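Local coordinates for protein phosphoribosylaminoimidazole-succinocarboxamide synthase (Thermotoga maritima, PDB 1KUT) that catalyses the ATP-dependent joining of L-aspartate to carboxyaminoimidazole ribonucleotide to give SAICAR in de novo purine biosynthesis, at residues Thr137-Gln140 and Ala141-Lys145; Ala154-Glu157 and Phe158-Ala162; Gly174-Lys177 and Asp178-Val182. All blocks are in the same frame, centred on the assembly; numbering follows the deposited sequence.

Interaction 1 of 3, residues Thr137-Gln140 and Ala141-Lys145; sequences TKKQ and AEKMK
Ala141, Glu142, Lys143 and Met144 bond through their amides to the carbonyls of Thr137, Lys138, Lys139 and Gln140, a local contact that opens helix 138-160. Ala141 N stands 2.8 Å from Thr137 O, and Met144 N lies 2.9 Å from Gln140 O. Thr137 is the N-cap: its OG1 accepts from Gln140 N at 3.0 Å and, weakly, from Lys139 N. Gln140 answers with OE1, 3.0 Å from Thr137 N; its CG sits beside the backbone N (chi1 -50°), which turns the amide back toward the cap. On the inward side, the selenomethionine Met144 brings CE to within 3.8 Å of Gln140 O, while Met144 also meets Phe80 and Leu82 of strand 78-87. Lys139 and Lys143 cross each other, with CG of Lys143 3.3 Å from Lys139 O; the Lys143 chain also packs on Val181 of the hairpin. The very tight approach of the two CE atoms makes the modelled lysine tips doubtful. With an alanine here, everything beyond CB of Lys143 is gone, which would probably leave the Lys139 carbonyl less covered and Val181 without that apolar neighbour. Lys145 NZ makes a weak salt bridge to Glu142 OE2 at 3.4 Å and a second with Asp128 of the second subunit. The reciprocal pairing of Thr137 and Gln140 is the capping box of a helix N terminus.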
# COMPACT_ATOMS: atom_id res chain seq x y z
N THR B 137 4.09 -7.75 13.63
CA THR B 137 4.96 -6.77 14.25
C THR B 137 5.99 -6.33 13.24
O THR B 137 6.21 -6.99 12.22
CB THR B 137 5.70 -7.35 15.47
OG1 THR B 137 6.79 -8.16 15.02
CG2 THR B 137 4.74 -8.19 16.31
N LYS B 138 6.63 -5.20 13.52
CA LYS B 138 7.64 -4.66 12.63
C LYS B 138 8.73 -5.72 12.39
O LYS B 138 9.31 -5.78 11.29
CB LYS B 138 8.23 -3.40 13.26
CG LYS B 138 8.54 -2.29 12.29
CD LYS B 138 9.70 -2.65 11.40
CE LYS B 138 10.48 -1.39 11.04
NZ LYS B 138 10.87 -0.64 12.28
N LYS B 139 9.00 -6.54 13.40
CA LYS B 139 10.02 -7.58 13.29
C LYS B 139 9.57 -8.75 12.42
O LYS B 139 10.33 -9.24 11.58
CB LYS B 139 10.40 -8.12 14.68
CG LYS B 139 11.37 -9.32 14.64
CD LYS B 139 11.57 -9.90 16.05
CE LYS B 139 12.31 -11.25 16.02
NZ LYS B 139 13.72 -11.15 15.55
N GLN B 140 8.34 -9.19 12.63
CA GLN B 140 7.80 -10.29 11.84
C GLN B 140 7.70 -9.85 10.39
O GLN B 140 8.12 -10.57 9.48
CB GLN B 140 6.43 -10.68 12.37
CG GLN B 140 6.41 -10.89 13.88
CD GLN B 140 5.07 -11.36 14.38
OE1 GLN B 140 4.03 -10.75 14.10
NE2 GLN B 140 5.07 -12.46 15.12
N ALA B 141 7.16 -8.65 10.17
CA ALA B 141 7.02 -8.11 8.83
C ALA B 141 8.35 -8.10 8.11
O ALA B 141 8.44 -8.53 6.95
CB ALA B 141 6.45 -6.71 8.89
N GLU B 142 9.38 -7.62 8.80
CA GLU B 142 10.72 -7.55 8.20
C GLU B 142 11.29 -8.94 7.93
O GLU B 142 12.06 -9.12 6.99
CB GLU B 142 11.66 -6.75 9.11
CG GLU B 142 12.67 -5.89 8.36
CD GLU B 142 12.02 -4.89 7.41
OE1 GLU B 142 10.86 -4.49 7.67
OE2 GLU B 142 12.66 -4.48 6.40
N LYS B 143 10.93 -9.91 8.75
CA LYS B 143 11.39 -11.28 8.54
C LYS B 143 10.75 -11.79 7.25
O LYS B 143 11.43 -12.29 6.35
CB LYS B 143 10.97 -12.18 9.70
CG LYS B 143 11.85 -12.05 10.94
CD LYS B 143 11.44 -12.99 12.06
CE LYS B 143 12.49 -13.01 13.16
NZ LYS B 143 12.06 -13.79 14.36
N MSE B 144 9.43 -11.63 7.16
CA MSE B 144 8.67 -12.06 5.99
C MSE B 144 9.22 -11.45 4.73
O MSE B 144 9.23 -12.10 3.70
CB MSE B 144 7.19 -11.69 6.13
CG MSE B 144 6.48 -12.57 7.09
SE MSE B 144 4.62 -12.24 6.96
CE MSE B 144 4.47 -10.81 8.30
N LYS B 145 9.65 -10.19 4.80
CA LYS B 145 10.23 -9.55 3.63
C LYS B 145 11.56 -10.21 3.27
O LYS B 145 11.82 -10.50 2.10
CB LYS B 145 10.47 -8.07 3.89
CG LYS B 145 9.44 -7.14 3.27
CD LYS B 145 9.75 -5.67 3.58
CE LYS B 145 11.13 -5.25 3.07
NZ LYS B 145 11.36 -3.79 3.31

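Interaction 2 of 3, residues Ala154-Glu157 and Phe158-Ala162; sequences ALKE and FFERA
Lys156 NZ and Glu160 OE2 form a salt bridge of 2.8 Å one helical turn apart, the ammonium meeting the oxygen from 45° above the carboxylate plane. Lys156 holds CG trans to its backbone N (chi1 162°) and bends at its last torsion, chi4 -55°, which folds NZ over toward the acid. Beneath this bridge the main chain is satisfied in helical fashion. Phe159 N donates to Leu155 O at 3.1 Å and Phe158 N to Ala154 O at 3.2 Å, the latter carbonyl being shared with the hydroxyl of Tyr53. Lys156 O receives a bond from Glu160 N that is weak by its angle. Further on, Arg161 N turns to Phe158 O and Ala162 N to Phe159 O at 2.9 Å, each three residues back rather than four. The buried side carries rings: Phe159 CD2 lies 3.1 Å from Leu155 O, and Phe158 CD2 stands 3.9 Å above one face of the Phe159 ring, toward its rim. Phe158 and Phe159 both pack on helix 214-229. The chemistry is thus two-sided: an ion pair, probably weakened by water, on the outer surface, and aromatic burial with paired main-chain groups within.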
# COMPACT_ATOMS: atom_id res chain seq x y z
N ALA B 154 16.42 -17.49 -4.64
CA ALA B 154 16.77 -18.91 -4.71
C ALA B 154 15.98 -19.57 -5.83
O ALA B 154 16.53 -20.39 -6.58
CB ALA B 154 16.45 -19.59 -3.40
N LEU B 155 14.70 -19.22 -5.95
CA LEU B 155 13.83 -19.79 -6.98
C LEU B 155 14.20 -19.25 -8.35
O LEU B 155 14.10 -19.96 -9.36
CB LEU B 155 12.36 -19.49 -6.69
CG LEU B 155 11.70 -20.29 -5.58
CD1 LEU B 155 10.23 -19.92 -5.47
CD2 LEU B 155 11.84 -21.78 -5.90
N LYS B 156 14.60 -17.99 -8.38
CA LYS B 156 15.00 -17.36 -9.63
C LYS B 156 16.21 -18.09 -10.23
O LYS B 156 16.28 -18.31 -11.43
CB LYS B 156 15.36 -15.90 -9.37
CG LYS B 156 16.18 -15.27 -10.49
CD LYS B 156 16.75 -13.91 -10.09
CE LYS B 156 17.73 -13.43 -11.14
NZ LYS B 156 18.79 -14.47 -11.35
N GLU B 157 17.16 -18.46 -9.38
CA GLU B 157 18.36 -19.16 -9.83
C GLU B 157 18.03 -20.58 -10.25
O GLU B 157 18.69 -21.18 -11.11
CB GLU B 157 19.41 -19.16 -8.71
CG GLU B 157 19.72 -17.76 -8.22
CD GLU B 157 20.33 -17.75 -6.82
OE1 GLU B 157 19.78 -18.44 -5.93
OE2 GLU B 157 21.35 -17.05 -6.62
N PHE B 158 16.98 -21.11 -9.64
CA PHE B 158 16.50 -22.45 -9.93
C PHE B 158 16.01 -22.55 -11.38
O PHE B 158 16.53 -23.35 -12.16
CB PHE B 158 15.35 -22.78 -8.98
CG PHE B 158 14.84 -24.17 -9.14
CD1 PHE B 158 15.53 -25.24 -8.58
CD2 PHE B 158 13.68 -24.43 -9.87
CE1 PHE B 158 15.07 -26.55 -8.74
CE2 PHE B 158 13.22 -25.72 -10.04
CZ PHE B 158 13.91 -26.79 -9.47
N PHE B 159 15.01 -21.74 -11.72
CA PHE B 159 14.44 -21.74 -13.07
C PHE B 159 15.42 -21.24 -14.11
O PHE B 159 15.28 -21.51 -15.31
CB PHE B 159 13.19 -20.87 -13.12
CG PHE B 159 12.07 -21.37 -12.27
CD1 PHE B 159 11.47 -22.59 -12.55
CD2 PHE B 159 11.64 -20.65 -11.16
CE1 PHE B 159 10.45 -23.09 -11.74
CE2 PHE B 159 10.63 -21.13 -10.34
CZ PHE B 159 10.03 -22.36 -10.63
N GLU B 160 16.41 -20.50 -13.63
CA GLU B 160 17.46 -19.94 -14.46
C GLU B 160 18.18 -21.07 -15.21
O GLU B 160 18.50 -20.95 -16.39
CB GLU B 160 18.42 -19.17 -13.56
CG GLU B 160 19.39 -18.25 -14.26
CD GLU B 160 20.14 -17.35 -13.29
OE1 GLU B 160 20.93 -17.89 -12.46
OE2 GLU B 160 19.93 -16.11 -13.34
N ARG B 161 18.41 -22.17 -14.51
CA ARG B 161 19.10 -23.31 -15.11
C ARG B 161 18.38 -23.79 -16.37
O ARG B 161 19.00 -24.41 -17.23
CB ARG B 161 19.17 -24.48 -14.13
CG ARG B 161 19.92 -24.23 -12.85
CD ARG B 161 19.91 -25.52 -12.05
NE ARG B 161 20.21 -25.34 -10.63
CZ ARG B 161 20.03 -26.29 -9.72
NH1 ARG B 161 19.57 -27.48 -10.09
NH2 ARG B 161 20.30 -26.05 -8.44
N ALA B 162 17.09 -23.51 -16.47
CA ALA B 162 16.28 -23.92 -17.61
C ALA B 162 15.97 -22.77 -18.57
O ALA B 162 15.15 -22.90 -19.48
CB ALA B 162 14.97 -24.52 -17.12

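Interaction 3 of 3, residues Gly174-Lys177 and Asp178-Val182; sequences GLDK and DGNVV
Asp176 OD1 is gripped by two backbone amides of the following loop, Asp178 N at 2.9 Å and Asn180 N also at 2.9 Å, which arrive from opposite faces of the carboxylate plane. The first of these bonds makes an Asx turn. The grip depends on a first torsion that sets CG between the backbone N and the carbonyl carbon (chi1 52°), folding the carboxylate over the turn. Underneath, Gly179 N reaches Asp176 O at 3.2 Å, closing the type I turn from Asp176 to Gly179. Asp176 N in turn donates to Asn180 O at 3.1 Å, so Gly179 and Asn180 together face Asp176: a 3:5 hairpin with a classic G1 beta bulge. Gly179 has the left-handed backbone (phi 82°, psi 10°) expected at the first bulge position, where a side chain would press on the preceding carbonyl. Next to the bulge Leu175 and Val181 form the non-hydrogen-bonded pair, their methyls CD1 and CG2 meeting at 3.9 Å on the face that looks toward helix 138-160. One step farther from the turn Gly174 and Val182 form a hydrogen-bonded pair, with Gly174 N to Val182 O at 2.8 Å and Val182 N to Gly174 O at 2.7 Å. On the other face, Val182 CG2 lies 3.5 Å from Asp176 OD2, the two side chains crossing at about a right angle. Asp176 thus supplies one side-chain acceptor for two turn amides, whose N-H groups would probably favour its ionised form, although the carboxylate of Asp178 nearby works against this.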
# COMPACT_ATOMS: atom_id res chain seq x y z
N GLY B 174 3.44 -18.16 8.01
CA GLY B 174 2.76 -18.46 9.25
C GLY B 174 3.77 -18.70 10.35
O GLY B 174 4.98 -18.68 10.11
N LEU B 175 3.27 -18.93 11.56
CA LEU B 175 4.14 -19.18 12.71
C LEU B 175 3.97 -20.64 13.13
O LEU B 175 2.85 -21.11 13.29
CB LEU B 175 3.76 -18.26 13.87
CG LEU B 175 4.44 -16.89 14.06
CD1 LEU B 175 5.22 -16.48 12.83
CD2 LEU B 175 3.38 -15.84 14.39
N ASP B 176 5.08 -21.35 13.29
CA ASP B 176 4.97 -22.74 13.74
C ASP B 176 4.78 -22.75 15.26
O ASP B 176 4.47 -21.71 15.84
CB ASP B 176 6.21 -23.56 13.34
CG ASP B 176 7.52 -22.91 13.76
OD1 ASP B 176 7.55 -22.22 14.80
OD2 ASP B 176 8.52 -23.11 13.04
N LYS B 177 4.96 -23.90 15.90
CA LYS B 177 4.78 -24.03 17.35
C LYS B 177 5.80 -23.26 18.17
O LYS B 177 5.64 -23.10 19.38
CB LYS B 177 4.87 -25.49 17.77
CG LYS B 177 4.06 -26.45 16.95
CD LYS B 177 4.47 -27.87 17.30
CE LYS B 177 5.99 -28.04 17.22
NZ LYS B 177 6.43 -29.43 17.59
N ASP B 178 6.87 -22.81 17.52
CA ASP B 178 7.91 -22.04 18.20
C ASP B 178 7.95 -20.57 17.82
O ASP B 178 8.88 -19.85 18.21
CB ASP B 178 9.28 -22.66 17.96
CG ASP B 178 9.49 -23.94 18.75
OD1 ASP B 178 8.98 -25.00 18.32
OD2 ASP B 178 10.15 -23.86 19.81
N GLY B 179 6.97 -20.11 17.05
CA GLY B 179 6.93 -18.72 16.64
C GLY B 179 7.80 -18.38 15.45
O GLY B 179 8.00 -17.20 15.13
N ASN B 180 8.34 -19.39 14.77
CA ASN B 180 9.16 -19.12 13.61
C ASN B 180 8.28 -18.75 12.42
O ASN B 180 7.17 -19.26 12.29
CB ASN B 180 10.02 -20.34 13.26
CG ASN B 180 11.21 -20.52 14.20
OD1 ASN B 180 12.15 -19.73 14.19
ND2 ASN B 180 11.16 -21.57 15.02
N VAL B 181 8.77 -17.84 11.59
CA VAL B 181 8.05 -17.46 10.38
C VAL B 181 8.35 -18.61 9.41
O VAL B 181 9.51 -18.99 9.21
CB VAL B 181 8.56 -16.09 9.83
CG1 VAL B 181 8.02 -15.83 8.43
CG2 VAL B 181 8.10 -14.96 10.76
N VAL B 182 7.29 -19.19 8.85
CA VAL B 182 7.41 -20.32 7.94
C VAL B 182 6.57 -20.10 6.68
O VAL B 182 5.45 -19.57 6.76
CB VAL B 182 6.93 -21.61 8.61
CG1 VAL B 182 7.13 -22.80 7.70
CG2 VAL B 182 7.67 -21.81 9.94

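From the N terminus the three contacts come in series, each a local one within continuous chain, so none encloses or crosses another. Interaction 1 starts helix 138-160 and interaction 2 lies at its far end, their centres about 25 Å apart. The chain then returns along strand 164-175, and interaction 3 closes the hairpin that links it to strand 181-183. This return brings interaction 3 back beside interaction 1: Gln140 NE2 rests 3.8 Å from Leu175 CD2, and Met144 CG 3.9 Å from Val181 CG1. Interaction 2, touching neither, packs on the early part of strand 164-175. Helix 138-160 thus lies along that strand, with the hairpin packed on its start and helices 39-55 and 214-229 on its end.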